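Side-chain contacts in bartonella effector protein (Bep) substrate of VirB T4SS (Bartonella sp. 1-1C, PDB 4PY3), which is a VirB-translocated effector whose N-terminal Fic domain, crystallised here, is predicted to AMPylate proteins, although its Fic motif departs from the active consensus: residues N47-P52 against F167-E172; E185-R190 against M207-E212; N128-L133 against V139-K144. All blocks are in the same frame, centred on the assembly; numbering follows the deposited sequence.

Contact 1 of 3, residues N47-P52 against F167-E172; sequences NLNKEP and FEKLAE
K169 leaves its helix with CG beside the backbone N (chi1 -63°), turns once more at chi2 (-77°) and then runs straight, a shape that carries its ammonium across to N49. N49 in turn has its amide beside its own backbone N, and the two side chains meet at about a right angle. The link is one hydrogen bond, K169 NZ to N49 OD1, 2.7 Å long. NZ approaches off to one side of the carbonyl, with a C=O...N angle of 138°, and is tilted moderately from the carbonyl plane. Lysine suits this place because the backbones stay far apart, the closest CA atoms, those of N49 and K169, being 9.2 Å from each other; a long aliphatic arm can bridge that distance and still deliver a donor. Asparagine provides a neutral acceptor at the exposed margin. L48 adds an apolar touch, its CD2 lying 4.3 Å from K169 CE, so the methylene next to the charge rests against a leucine. N49 sits within a type I turn from L48 to E51, which probably sets the direction of its side chain and is closed by the bond from E51 N to L48 O, 3.0 Å. E172, one turn along the helix, has OE1 4.5 Å from K169 NZ, a separation that would probably favour the positive charge without a direct bond. The contact joins residues 47-52, at helix 30-48, to helix 159-173, with helix 59-70 packed alongside: Y61 touches K169, while Y64 packs on L48 and hydrogen-bonds E51.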
ATOM      1  N   ASN A  47     -17.861  -4.323  -0.214  1.00 49.71           N
ATOM      2  CA  ASN A  47     -18.338  -4.021  -1.561  1.00 49.12           C
ATOM      3  C   ASN A  47     -17.291  -4.316  -2.615  1.00 48.47           C
ATOM      4  O   ASN A  47     -17.594  -4.861  -3.665  1.00 48.99           O
ATOM      5  CB  ASN A  47     -18.830  -2.583  -1.646  1.00 48.52           C
ATOM      6  CG  ASN A  47     -20.166  -2.407  -0.961  1.00 49.77           C
ATOM      7  OD1 ASN A  47     -21.126  -3.107  -1.294  1.00 51.30           O
ATOM      8  ND2 ASN A  47     -20.240  -1.495  -0.009  1.00 49.42           N
ATOM      9  N   LEU A  48     -16.049  -3.986  -2.314  1.00 48.04           N
ATOM     10  CA  LEU A  48     -14.936  -4.300  -3.202  1.00 48.28           C
ATOM     11  C   LEU A  48     -14.830  -5.797  -3.523  1.00 49.25           C
ATOM     12  O   LEU A  48     -14.558  -6.173  -4.665  1.00 49.40           O
ATOM     13  CB  LEU A  48     -13.646  -3.825  -2.554  1.00 48.33           C
ATOM     14  CG  LEU A  48     -12.410  -3.930  -3.436  1.00 49.24           C
ATOM     15  CD1 LEU A  48     -12.475  -2.869  -4.516  1.00 48.99           C
ATOM     16  CD2 LEU A  48     -11.125  -3.794  -2.637  1.00 49.80           C
ATOM     17  N   ASN A  49     -15.058  -6.648  -2.522  1.00 50.03           N
ATOM     18  CA  ASN A  49     -14.984  -8.094  -2.727  1.00 51.60           C
ATOM     19  C   ASN A  49     -16.065  -8.643  -3.645  1.00 51.90           C
ATOM     20  O   ASN A  49     -15.948  -9.763  -4.130  1.00 53.01           O
ATOM     21  CB  ASN A  49     -15.020  -8.839  -1.396  1.00 53.13           C
ATOM     22  CG  ASN A  49     -13.732  -8.696  -0.619  1.00 53.71           C
ATOM     23  OD1 ASN A  49     -12.706  -8.302  -1.163  1.00 53.26           O
ATOM     24  ND2 ASN A  49     -13.783  -9.006   0.667  1.00 54.95           N
ATOM     25  N   LYS A  50     -17.121  -7.866  -3.877  1.00 51.26           N
ATOM     26  CA  LYS A  50     -18.154  -8.260  -4.827  1.00 51.72           C
ATOM     27  C   LYS A  50     -17.756  -7.972  -6.269  1.00 51.43           C
ATOM     28  O   LYS A  50     -18.423  -8.459  -7.187  1.00 51.70           O
ATOM     29  CB  LYS A  50     -19.458  -7.522  -4.556  1.00 51.80           C
ATOM     30  CG  LYS A  50     -20.072  -7.808  -3.207  1.00 52.94           C
ATOM     31  CD  LYS A  50     -21.362  -7.025  -3.057  1.00 53.58           C
ATOM     32  CE  LYS A  50     -21.728  -6.838  -1.598  1.00 54.95           C
ATOM     33  NZ  LYS A  50     -22.997  -6.071  -1.464  1.00 56.13           N
ATOM     34  N   GLU A  51     -16.676  -7.210  -6.486  1.00 53.90           N
ATOM     35  CA  GLU A  51     -16.341  -6.828  -7.872  1.00 54.03           C
ATOM     36  C   GLU A  51     -15.347  -7.849  -8.504  1.00 54.57           C
ATOM     37  O   GLU A  51     -14.561  -8.519  -7.804  1.00 54.24           O
ATOM     38  CB  GLU A  51     -16.056  -5.314  -8.133  1.00 52.27           C
ATOM     39  CG  GLU A  51     -14.864  -4.689  -7.457  1.00 50.48           C
ATOM     40  CD  GLU A  51     -15.087  -3.148  -7.345  1.00 49.20           C
ATOM     41  OE1 GLU A  51     -15.197  -2.586  -8.439  1.00 49.52           O
ATOM     42  OE2 GLU A  51     -15.217  -2.482  -6.257  1.00 47.87           O
ATOM     43  N   PRO A  52     -15.454  -8.050  -9.823  1.00 56.04           N
ATOM     44  CA  PRO A  52     -14.524  -8.963 -10.484  1.00 57.10           C
ATOM     45  C   PRO A  52     -13.108  -8.452 -10.361  1.00 55.62           C
ATOM     46  O   PRO A  52     -12.883  -7.247 -10.218  1.00 54.34           O
ATOM     47  CB  PRO A  52     -14.972  -8.923 -11.948  1.00 58.47           C
ATOM     48  CG  PRO A  52     -16.406  -8.545 -11.887  1.00 59.21           C
ATOM     49  CD  PRO A  52     -16.480  -7.561 -10.755  1.00 57.21           C
ATOM     50  N   PHE A 167      -2.203  -7.116  -3.216  1.00 44.39           N
ATOM     51  CA  PHE A 167      -1.505  -8.398  -3.344  1.00 46.49           C
ATOM     52  C   PHE A 167      -2.375  -9.598  -3.040  1.00 48.66           C
ATOM     53  O   PHE A 167      -2.223 -10.631  -3.687  1.00 50.46           O
ATOM     54  CB  PHE A 167      -0.216  -8.426  -2.526  1.00 46.53           C
ATOM     55  CG  PHE A 167       0.946  -7.860  -3.275  1.00 46.35           C
ATOM     56  CD1 PHE A 167       1.066  -6.482  -3.460  1.00 45.12           C
ATOM     57  CD2 PHE A 167       1.897  -8.696  -3.844  1.00 47.61           C
ATOM     58  CE1 PHE A 167       2.134  -5.954  -4.173  1.00 45.26           C
ATOM     59  CE2 PHE A 167       2.962  -8.177  -4.559  1.00 47.62           C
ATOM     60  CZ  PHE A 167       3.083  -6.806  -4.726  1.00 46.48           C
ATOM     61  N   GLU A 168      -3.322  -9.469  -2.116  1.00 49.15           N
ATOM     62  CA  GLU A 168      -4.294 -10.545  -1.901  1.00 51.19           C
ATOM     63  C   GLU A 168      -5.130 -10.784  -3.164  1.00 51.92           C
ATOM     64  O   GLU A 168      -5.354 -11.931  -3.559  1.00 53.47           O
ATOM     65  CB  GLU A 168      -5.189 -10.265  -0.699  1.00 51.60           C
ATOM     66  CG  GLU A 168      -4.417 -10.227   0.615  1.00 52.41           C
ATOM     67  CD  GLU A 168      -5.312 -10.195   1.843  1.00 53.28           C
ATOM     68  OE1 GLU A 168      -6.550 -10.245   1.682  1.00 53.79           O
ATOM     69  OE2 GLU A 168      -4.772 -10.136   2.976  1.00 54.01           O
ATOM     70  N   LYS A 169      -5.547  -9.703  -3.815  1.00 50.69           N
ATOM     71  CA  LYS A 169      -6.295  -9.805  -5.072  1.00 51.59           C
ATOM     72  C   LYS A 169      -5.437 -10.367  -6.207  1.00 52.43           C
ATOM     73  O   LYS A 169      -5.925 -11.104  -7.057  1.00 53.23           O
ATOM     74  CB  LYS A 169      -6.830  -8.440  -5.488  1.00 50.38           C
ATOM     75  CG  LYS A 169      -7.817  -7.839  -4.505  1.00 50.36           C
ATOM     76  CD  LYS A 169      -9.182  -8.477  -4.619  1.00 51.68           C
ATOM     77  CE  LYS A 169     -10.123  -7.908  -3.574  1.00 51.73           C
ATOM     78  NZ  LYS A 169     -11.302  -8.794  -3.388  1.00 53.62           N
ATOM     79  N   LEU A 170      -4.171  -9.976  -6.234  1.00 52.48           N
ATOM     80  CA  LEU A 170      -3.229 -10.465  -7.230  1.00 54.80           C
ATOM     81  C   LEU A 170      -3.023 -11.983  -7.090  1.00 57.55           C
ATOM     82  O   LEU A 170      -3.041 -12.719  -8.082  1.00 59.26           O
ATOM     83  CB  LEU A 170      -1.896  -9.730  -7.076  1.00 54.11           C
ATOM     84  CG  LEU A 170      -0.782 -10.061  -8.078  1.00 54.98           C
ATOM     85  CD1 LEU A 170      -1.112  -9.509  -9.453  1.00 55.31           C
ATOM     86  CD2 LEU A 170       0.549  -9.512  -7.592  1.00 54.17           C
ATOM     87  N   ALA A 171      -2.846 -12.436  -5.849  1.00 58.98           N
ATOM     88  CA  ALA A 171      -2.689 -13.858  -5.540  1.00 62.27           C
ATOM     89  C   ALA A 171      -3.900 -14.663  -5.999  1.00 64.48           C
ATOM     90  O   ALA A 171      -3.761 -15.691  -6.678  1.00 65.67           O
ATOM     91  CB  ALA A 171      -2.466 -14.055  -4.049  1.00 62.66           C
ATOM     92  N   GLU A 172      -5.085 -14.178  -5.639  1.00 64.44           N
ATOM     93  CA  GLU A 172      -6.338 -14.807  -6.056  1.00 66.55           C
ATOM     94  C   GLU A 172      -6.407 -14.950  -7.574  1.00 67.05           C
ATOM     95  O   GLU A 172      -6.666 -16.034  -8.080  1.00 69.03           O
ATOM     96  CB  GLU A 172      -7.533 -14.010  -5.547  1.00 66.19           C
ATOM     97  CG  GLU A 172      -8.857 -14.743  -5.678  1.00 68.81           C
ATOM     98  CD  GLU A 172     -10.040 -13.892  -5.257  1.00 68.73           C
ATOM     99  OE1 GLU A 172      -9.847 -12.945  -4.466  1.00 69.07           O
ATOM    100  OE2 GLU A 172     -11.166 -14.164  -5.727  1.00 70.36           O
TER

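Contact 2 of 3, residues E185-R190 against M207-E212; sequences EKRIMR and MKSLFE
I188 and L210 mark the nearest backbone approach of two helices that run roughly antiparallel: the axes of segments 185-190 and 207-212 come within 9.9 Å, with 141° between their directions, and the two CA atoms are 7.3 Å apart. L210 points across the gap and serves both partners on the other helix, one methyl for each. Its CD2 meets I188 CG1 at 4.0 Å, the two side chains passing at a slant; its CD1 lies against the aliphatic part of R187, 4.0 Å from CD. Leucine fits here because its fork can fill the interface in two directions at once, and isoleucine offers a stiff, branched surface to one of the prongs.

R187 runs as a long arm alongside L210. With CG anti to the backbone N (chi1 -176°) and every later torsion up to NE extended, it slides past L210 in the opposite direction and carries the guanidinium over the L210 backbone, where CA sits 3.4 Å from the plane toward the rim of one face. S209 OG lies in that plane, at the edge, and accepts from R187 NH2 at 2.9 Å. The N-H...O angle of only 124° makes this a weak bond. The arginine therefore combines methylenes for the greasy side with a polar head for the serine at the partly exposed border.

Helix 135-152 packs along another side of helix 205-214: M207 touches A143 and F146, and F211 packs on V139 and A142 and meets the F146 ring edge-to-face. M207 also reaches A191 and C192 farther along helix 185-197, and E185 forms a salt bridge with R164 of helix 159-173.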
ATOM      1  N   GLU A 185       1.814  -8.237  12.846  1.00 79.96           N
ATOM      2  CA  GLU A 185       2.201  -6.922  12.316  1.00 79.86           C
ATOM      3  C   GLU A 185       3.702  -6.698  12.468  1.00 77.95           C
ATOM      4  O   GLU A 185       4.352  -6.162  11.570  1.00 75.88           O
ATOM      5  CB  GLU A 185       1.395  -5.810  13.004  1.00 84.80           C
ATOM      6  CG  GLU A 185      -0.096  -5.874  12.670  1.00 87.93           C
ATOM      7  CD  GLU A 185      -0.419  -5.567  11.211  1.00 87.37           C
ATOM      8  OE1 GLU A 185       0.479  -5.193  10.427  1.00 87.00           O
ATOM      9  OE2 GLU A 185      -1.598  -5.697  10.835  1.00 89.72           O
ATOM     10  N   LYS A 186       4.250  -7.145  13.595  1.00 79.29           N
ATOM     11  CA  LYS A 186       5.689  -7.068  13.859  1.00 77.99           C
ATOM     12  C   LYS A 186       6.522  -7.753  12.769  1.00 72.78           C
ATOM     13  O   LYS A 186       7.550  -7.223  12.341  1.00 70.88           O
ATOM     14  CB  LYS A 186       6.010  -7.700  15.219  1.00 81.66           C
ATOM     15  N   ARG A 187       6.060  -8.914  12.313  1.00 69.93           N
ATOM     16  CA  ARG A 187       6.780  -9.691  11.310  1.00 65.46           C
ATOM     17  C   ARG A 187       6.714  -9.043   9.933  1.00 62.06           C
ATOM     18  O   ARG A 187       7.716  -8.954   9.229  1.00 59.89           O
ATOM     19  CB  ARG A 187       6.218 -11.101  11.225  1.00 66.10           C
ATOM     20  CG  ARG A 187       6.995 -11.988  10.268  1.00 64.54           C
ATOM     21  CD  ARG A 187       6.431 -13.397  10.208  1.00 66.35           C
ATOM     22  NE  ARG A 187       7.186 -14.224   9.271  1.00 65.36           N
ATOM     23  CZ  ARG A 187       6.818 -15.432   8.855  1.00 65.99           C
ATOM     24  NH1 ARG A 187       5.692 -15.992   9.290  1.00 67.74           N
ATOM     25  NH2 ARG A 187       7.586 -16.078   7.989  1.00 65.92           N
ATOM     26  N   ILE A 188       5.524  -8.593   9.556  1.00 62.10           N
ATOM     27  CA  ILE A 188       5.327  -7.926   8.273  1.00 60.35           C
ATOM     28  C   ILE A 188       6.223  -6.691   8.187  1.00 60.26           C
ATOM     29  O   ILE A 188       6.872  -6.447   7.160  1.00 59.98           O
ATOM     30  CB  ILE A 188       3.850  -7.529   8.054  1.00 61.72           C
ATOM     31  CG1 ILE A 188       2.964  -8.785   8.046  1.00 62.19           C
ATOM     32  CG2 ILE A 188       3.683  -6.779   6.735  1.00 60.96           C
ATOM     33  CD1 ILE A 188       1.478  -8.505   8.109  1.00 64.77           C
ATOM     34  N   MET A 189       6.269  -5.922   9.270  1.00 60.87           N
ATOM     35  CA  MET A 189       7.126  -4.745   9.333  1.00 61.47           C
ATOM     36  C   MET A 189       8.605  -5.137   9.206  1.00 57.50           C
ATOM     37  O   MET A 189       9.344  -4.535   8.430  1.00 54.87           O
ATOM     38  CB  MET A 189       6.886  -3.990  10.646  1.00 66.62           C
ATOM     39  CG  MET A 189       7.421  -2.546  10.663  1.00 69.89           C
ATOM     40  SD  MET A 189       7.014  -1.652  12.202  1.00 77.91           S
ATOM     41  CE  MET A 189       7.809  -2.600  13.508  1.00 77.88           C
ATOM     42  N   ARG A 190       9.018  -6.150   9.962  1.00 56.36           N
ATOM     43  CA  ARG A 190      10.396  -6.644   9.913  1.00 55.94           C
ATOM     44  C   ARG A 190      10.809  -6.994   8.476  1.00 51.55           C
ATOM     45  O   ARG A 190      11.907  -6.653   8.038  1.00 50.78           O
ATOM     46  CB  ARG A 190      10.563  -7.896  10.795  1.00 58.95           C
ATOM     47  CG  ARG A 190      12.031  -8.281  10.968  1.00 61.37           C
ATOM     48  CD  ARG A 190      12.303  -9.305  12.075  1.00 65.76           C
ATOM     49  NE  ARG A 190      11.314 -10.387  12.106  1.00 67.10           N
ATOM     50  CZ  ARG A 190      10.276 -10.466  12.946  1.00 69.61           C
ATOM     51  NH1 ARG A 190      10.041  -9.527  13.862  1.00 71.50           N
ATOM     52  NH2 ARG A 190       9.458 -11.506  12.871  1.00 70.29           N
ATOM     53  N   MET A 207      10.749 -11.548   3.339  1.00 54.51           N
ATOM     54  CA  MET A 207       9.474 -11.337   2.660  1.00 54.86           C
ATOM     55  C   MET A 207       9.022 -12.632   2.003  1.00 55.48           C
ATOM     56  O   MET A 207       7.845 -12.982   2.048  1.00 54.90           O
ATOM     57  CB  MET A 207       9.586 -10.205   1.620  1.00 54.66           C
ATOM     58  CG  MET A 207       8.251  -9.735   1.054  1.00 55.10           C
ATOM     59  SD  MET A 207       7.169  -9.006   2.297  1.00 54.99           S
ATOM     60  CE  MET A 207       8.091  -7.519   2.707  1.00 54.17           C
ATOM     61  N   LYS A 208       9.963 -13.325   1.371  1.00 57.59           N
ATOM     62  CA  LYS A 208       9.700 -14.666   0.820  1.00 60.19           C
ATOM     63  C   LYS A 208       9.201 -15.612   1.887  1.00 61.48           C
ATOM     64  O   LYS A 208       8.202 -16.291   1.700  1.00 62.75           O
ATOM     65  CB  LYS A 208      10.946 -15.256   0.191  1.00 61.76           C
ATOM     66  N   SER A 209       9.907 -15.642   3.008  1.00 62.56           N
ATOM     67  CA  SER A 209       9.521 -16.465   4.154  1.00 66.06           C
ATOM     68  C   SER A 209       8.105 -16.143   4.642  1.00 64.59           C
ATOM     69  O   SER A 209       7.309 -17.049   4.883  1.00 67.11           O
ATOM     70  CB  SER A 209      10.538 -16.289   5.288  1.00 67.35           C
ATOM     71  OG  SER A 209      10.032 -16.773   6.517  1.00 70.82           O
ATOM     72  N   LEU A 210       7.798 -14.858   4.767  1.00 62.57           N
ATOM     73  CA  LEU A 210       6.453 -14.418   5.144  1.00 62.17           C
ATOM     74  C   LEU A 210       5.408 -14.904   4.147  1.00 62.26           C
ATOM     75  O   LEU A 210       4.385 -15.462   4.528  1.00 62.60           O
ATOM     76  CB  LEU A 210       6.393 -12.889   5.237  1.00 61.06           C
ATOM     77  CG  LEU A 210       5.010 -12.262   5.453  1.00 62.15           C
ATOM     78  CD1 LEU A 210       4.477 -12.571   6.843  1.00 64.05           C
ATOM     79  CD2 LEU A 210       5.065 -10.759   5.237  1.00 61.28           C
ATOM     80  N   PHE A 211       5.678 -14.678   2.866  1.00 62.39           N
ATOM     81  CA  PHE A 211       4.747 -15.056   1.794  1.00 64.50           C
ATOM     82  C   PHE A 211       4.523 -16.563   1.722  1.00 67.82           C
ATOM     83  O   PHE A 211       3.402 -17.014   1.498  1.00 69.94           O
ATOM     84  CB  PHE A 211       5.238 -14.526   0.440  1.00 64.83           C
ATOM     85  CG  PHE A 211       4.828 -13.102   0.155  1.00 63.61           C
ATOM     86  CD1 PHE A 211       4.679 -12.175   1.179  1.00 62.43           C
ATOM     87  CD2 PHE A 211       4.605 -12.689  -1.145  1.00 65.35           C
ATOM     88  CE1 PHE A 211       4.300 -10.868   0.907  1.00 62.50           C
ATOM     89  CE2 PHE A 211       4.235 -11.388  -1.424  1.00 65.90           C
ATOM     90  CZ  PHE A 211       4.081 -10.473  -0.397  1.00 64.17           C
ATOM     91  N   GLU A 212       5.582 -17.344   1.920  1.00 68.56           N
ATOM     92  CA  GLU A 212       5.425 -18.791   2.049  1.00 72.18           C
ATOM     93  C   GLU A 212       4.357 -19.116   3.072  1.00 72.67           C
ATOM     94  O   GLU A 212       3.455 -19.901   2.785  1.00 78.55           O
ATOM     95  CB  GLU A 212       6.730 -19.463   2.440  1.00 73.54           C
TER

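Contact 3 of 3, residues N128-L133 against V139-K144; sequences NNLQGL and VDEAAK
The carbonyl oxygen of N128 is gripped twice by Q131, from the backbone N at 3.0 Å and from the side-chain NE2 at 3.1 Å. The two donors arrive from opposite faces of the carbonyl plane, and NE2 sits well above it, 54° out. This double hold spans, and probably steadies, a turn in which N128, N129 and L130 all have positive phi; asparagine tolerates that left-handed backbone better than most residues, whereas for L130 the conformation is less usual, and it directs the side chain toward helix 135-152.

L130 carries the crossing contact, which is wholly apolar. Its CG stands beside the backbone N (chi1 -69°), and CD2 is thereby set on A142, 3.6 Å from CA and 3.7 Å from CB. Alanine, with just one methyl, lets the leucine settle directly on the helix backbone. L130 CG also packs on E141 CB at 3.9 Å; E141 then bends at chi2, taking its carboxylate away from the leucine. F138 and L145 of helix 135-152 extend the apolar bed.

Along this helix, K144 and D140 form a salt bridge one turn apart, NZ to OD2 3.0 Å. N129 holds the loop by weak bonds to Q55 and F57. N128 is the C-prime residue of a Schellman motif ending helix 113-126, and a tight turn of left-handed residues then leads into helix 135-152.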
ATOM      1  N   ASN A 128       2.766 -11.153 -16.815  1.00 68.14           N
ATOM      2  CA  ASN A 128       1.372 -11.584 -16.919  1.00 68.11           C
ATOM      3  C   ASN A 128       0.680 -11.703 -15.557  1.00 65.97           C
ATOM      4  O   ASN A 128       0.055 -12.722 -15.256  1.00 64.93           O
ATOM      5  CB  ASN A 128       1.310 -12.923 -17.672  1.00 72.33           C
ATOM      6  CG  ASN A 128       0.056 -13.075 -18.516  1.00 73.75           C
ATOM      7  OD1 ASN A 128      -0.701 -12.130 -18.726  1.00 73.35           O
ATOM      8  ND2 ASN A 128      -0.153 -14.280 -19.013  1.00 76.97           N
ATOM      9  N   ASN A 129       0.817 -10.651 -14.731  1.00 63.75           N
ATOM     10  CA  ASN A 129       0.208 -10.597 -13.400  1.00 61.54           C
ATOM     11  C   ASN A 129       0.573 -11.777 -12.501  1.00 63.45           C
ATOM     12  O   ASN A 129      -0.191 -12.160 -11.611  1.00 63.03           O
ATOM     13  CB  ASN A 129      -1.305 -10.478 -13.546  1.00 60.89           C
ATOM     14  CG  ASN A 129      -1.707  -9.274 -14.379  1.00 60.23           C
ATOM     15  OD1 ASN A 129      -1.191  -8.160 -14.198  1.00 59.23           O
ATOM     16  ND2 ASN A 129      -2.621  -9.489 -15.297  1.00 61.16           N
ATOM     17  N   LEU A 130       1.749 -12.350 -12.752  1.00 66.10           N
ATOM     18  CA  LEU A 130       2.251 -13.538 -12.057  1.00 68.53           C
ATOM     19  C   LEU A 130       1.335 -14.775 -12.169  1.00 71.21           C
ATOM     20  O   LEU A 130       1.298 -15.608 -11.260  1.00 72.03           O
ATOM     21  CB  LEU A 130       2.555 -13.252 -10.571  1.00 66.50           C
ATOM     22  CG  LEU A 130       3.632 -12.411  -9.895  1.00 65.49           C
ATOM     23  CD1 LEU A 130       3.733 -11.160 -10.701  1.00 64.77           C
ATOM     24  CD2 LEU A 130       3.357 -12.113  -8.417  1.00 64.10           C
ATOM     25  N   GLN A 131       0.610 -14.897 -13.278  1.00 73.42           N
ATOM     26  CA  GLN A 131      -0.232 -16.070 -13.517  1.00 76.25           C
ATOM     27  C   GLN A 131       0.571 -17.212 -14.099  1.00 77.90           C
ATOM     28  O   GLN A 131       1.681 -17.016 -14.593  1.00 78.32           O
ATOM     29  CB  GLN A 131      -1.358 -15.727 -14.476  1.00 78.17           C
ATOM     30  CG  GLN A 131      -2.321 -14.707 -13.929  1.00 77.21           C
ATOM     31  CD  GLN A 131      -3.235 -14.295 -15.025  1.00 79.48           C
ATOM     32  OE1 GLN A 131      -4.152 -15.035 -15.354  1.00 81.74           O
ATOM     33  NE2 GLN A 131      -2.941 -13.183 -15.665  1.00 79.03           N
ATOM     34  N   GLY A 132      -0.002 -18.410 -14.039  1.00 79.01           N
ATOM     35  CA  GLY A 132       0.621 -19.592 -14.630  1.00 80.58           C
ATOM     36  C   GLY A 132       1.916 -19.995 -13.951  1.00 80.24           C
ATOM     37  O   GLY A 132       2.834 -20.503 -14.597  1.00 82.28           O
ATOM     38  N   LEU A 133       1.981 -19.780 -12.642  1.00 77.82           N
ATOM     39  CA  LEU A 133       3.154 -20.132 -11.860  1.00 77.93           C
ATOM     40  C   LEU A 133       2.790 -21.084 -10.741  1.00 78.20           C
ATOM     41  O   LEU A 133       1.641 -21.144 -10.306  1.00 78.17           O
ATOM     42  CB  LEU A 133       3.800 -18.890 -11.245  1.00 76.23           C
ATOM     43  CG  LEU A 133       4.272 -17.781 -12.211  1.00 75.44           C
ATOM     44  CD1 LEU A 133       4.693 -16.511 -11.490  1.00 73.22           C
ATOM     45  CD2 LEU A 133       5.441 -18.297 -13.024  1.00 77.48           C
ATOM     46  N   VAL A 139       5.260 -16.986  -4.927  1.00 64.33           N
ATOM     47  CA  VAL A 139       5.800 -16.445  -3.681  1.00 63.84           C
ATOM     48  C   VAL A 139       7.091 -15.662  -3.924  1.00 64.20           C
ATOM     49  O   VAL A 139       7.250 -14.540  -3.431  1.00 62.96           O
ATOM     50  CB  VAL A 139       6.026 -17.565  -2.640  1.00 65.55           C
ATOM     51  CG1 VAL A 139       7.032 -17.160  -1.574  1.00 65.60           C
ATOM     52  CG2 VAL A 139       4.699 -17.938  -1.999  1.00 65.60           C
ATOM     53  N   ASP A 140       8.008 -16.256  -4.680  1.00 66.69           N
ATOM     54  CA  ASP A 140       9.287 -15.611  -4.979  1.00 67.38           C
ATOM     55  C   ASP A 140       9.065 -14.284  -5.701  1.00 65.13           C
ATOM     56  O   ASP A 140       9.560 -13.243  -5.257  1.00 64.26           O
ATOM     57  CB  ASP A 140      10.166 -16.536  -5.822  1.00 70.45           C
ATOM     58  CG  ASP A 140      11.549 -15.953  -6.083  1.00 71.57           C
ATOM     59  OD1 ASP A 140      12.360 -15.856  -5.134  1.00 72.13           O
ATOM     60  OD2 ASP A 140      11.834 -15.611  -7.252  1.00 72.23           O
ATOM     61  N   GLU A 141       8.307 -14.314  -6.794  1.00 64.48           N
ATOM     62  CA  GLU A 141       8.107 -13.101  -7.588  1.00 63.68           C
ATOM     63  C   GLU A 141       7.311 -12.054  -6.842  1.00 60.53           C
ATOM     64  O   GLU A 141       7.580 -10.877  -6.967  1.00 58.89           O
ATOM     65  CB  GLU A 141       7.328 -13.332  -8.872  1.00 64.98           C
ATOM     66  CG  GLU A 141       7.804 -12.456 -10.027  1.00 66.06           C
ATOM     67  CD  GLU A 141       9.053 -12.996 -10.702  1.00 68.93           C
ATOM     68  OE1 GLU A 141       9.588 -14.037 -10.235  1.00 72.29           O
ATOM     69  OE2 GLU A 141       9.488 -12.376 -11.706  1.00 69.84           O
ATOM     70  N   ALA A 142       6.272 -12.503  -6.148  1.00 59.62           N
ATOM     71  CA  ALA A 142       5.387 -11.608  -5.448  1.00 57.45           C
ATOM     72  C   ALA A 142       6.137 -10.857  -4.359  1.00 56.71           C
ATOM     73  O   ALA A 142       5.957  -9.646  -4.203  1.00 55.57           O
ATOM     74  CB  ALA A 142       4.206 -12.367  -4.868  1.00 57.39           C
ATOM     75  N   ALA A 143       6.980 -11.567  -3.619  1.00 57.62           N
ATOM     76  CA  ALA A 143       7.737 -10.950  -2.534  1.00 57.40           C
ATOM     77  C   ALA A 143       8.635  -9.818  -3.021  1.00 56.91           C
ATOM     78  O   ALA A 143       8.756  -8.792  -2.356  1.00 55.57           O
ATOM     79  CB  ALA A 143       8.567 -11.991  -1.808  1.00 59.46           C
ATOM     80  N   LYS A 144       9.278 -10.021  -4.168  1.00 57.98           N
ATOM     81  CA  LYS A 144      10.155  -9.008  -4.760  1.00 57.81           C
ATOM     82  C   LYS A 144       9.383  -7.753  -5.157  1.00 55.69           C
ATOM     83  O   LYS A 144       9.833  -6.631  -4.908  1.00 55.17           O
ATOM     84  CB  LYS A 144      10.904  -9.578  -5.977  1.00 60.11           C
ATOM     85  CG  LYS A 144      12.027 -10.526  -5.619  1.00 62.64           C
ATOM     86  CD  LYS A 144      12.542 -11.260  -6.850  1.00 65.12           C
ATOM     87  CE  LYS A 144      13.824 -12.047  -6.622  1.00 67.77           C
ATOM     88  NZ  LYS A 144      13.792 -13.365  -7.303  1.00 70.28           N
TER

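How the contacts relate
From the N terminus, contact 1 opens at the end of helix 30-48 and closes some 115 residues later on helix 159-173. Inside that long loop nests contact 3, a short closure between the turn after helix 113-126 and helix 135-152. Contact 2 follows in series, joining helices 185-197 and 205-214. Contact 3 touches both others: F167 and L170 from contact 1 lie on A142, N129 and L130, while M207, K208 and F211 from contact 2 lie on V139, A142 and A143. Helix 135-152 is thus shared packing ground. The Fic motif, degenerate in this protein, spans the loop between helices 135-152 and 159-173 and the start of the second.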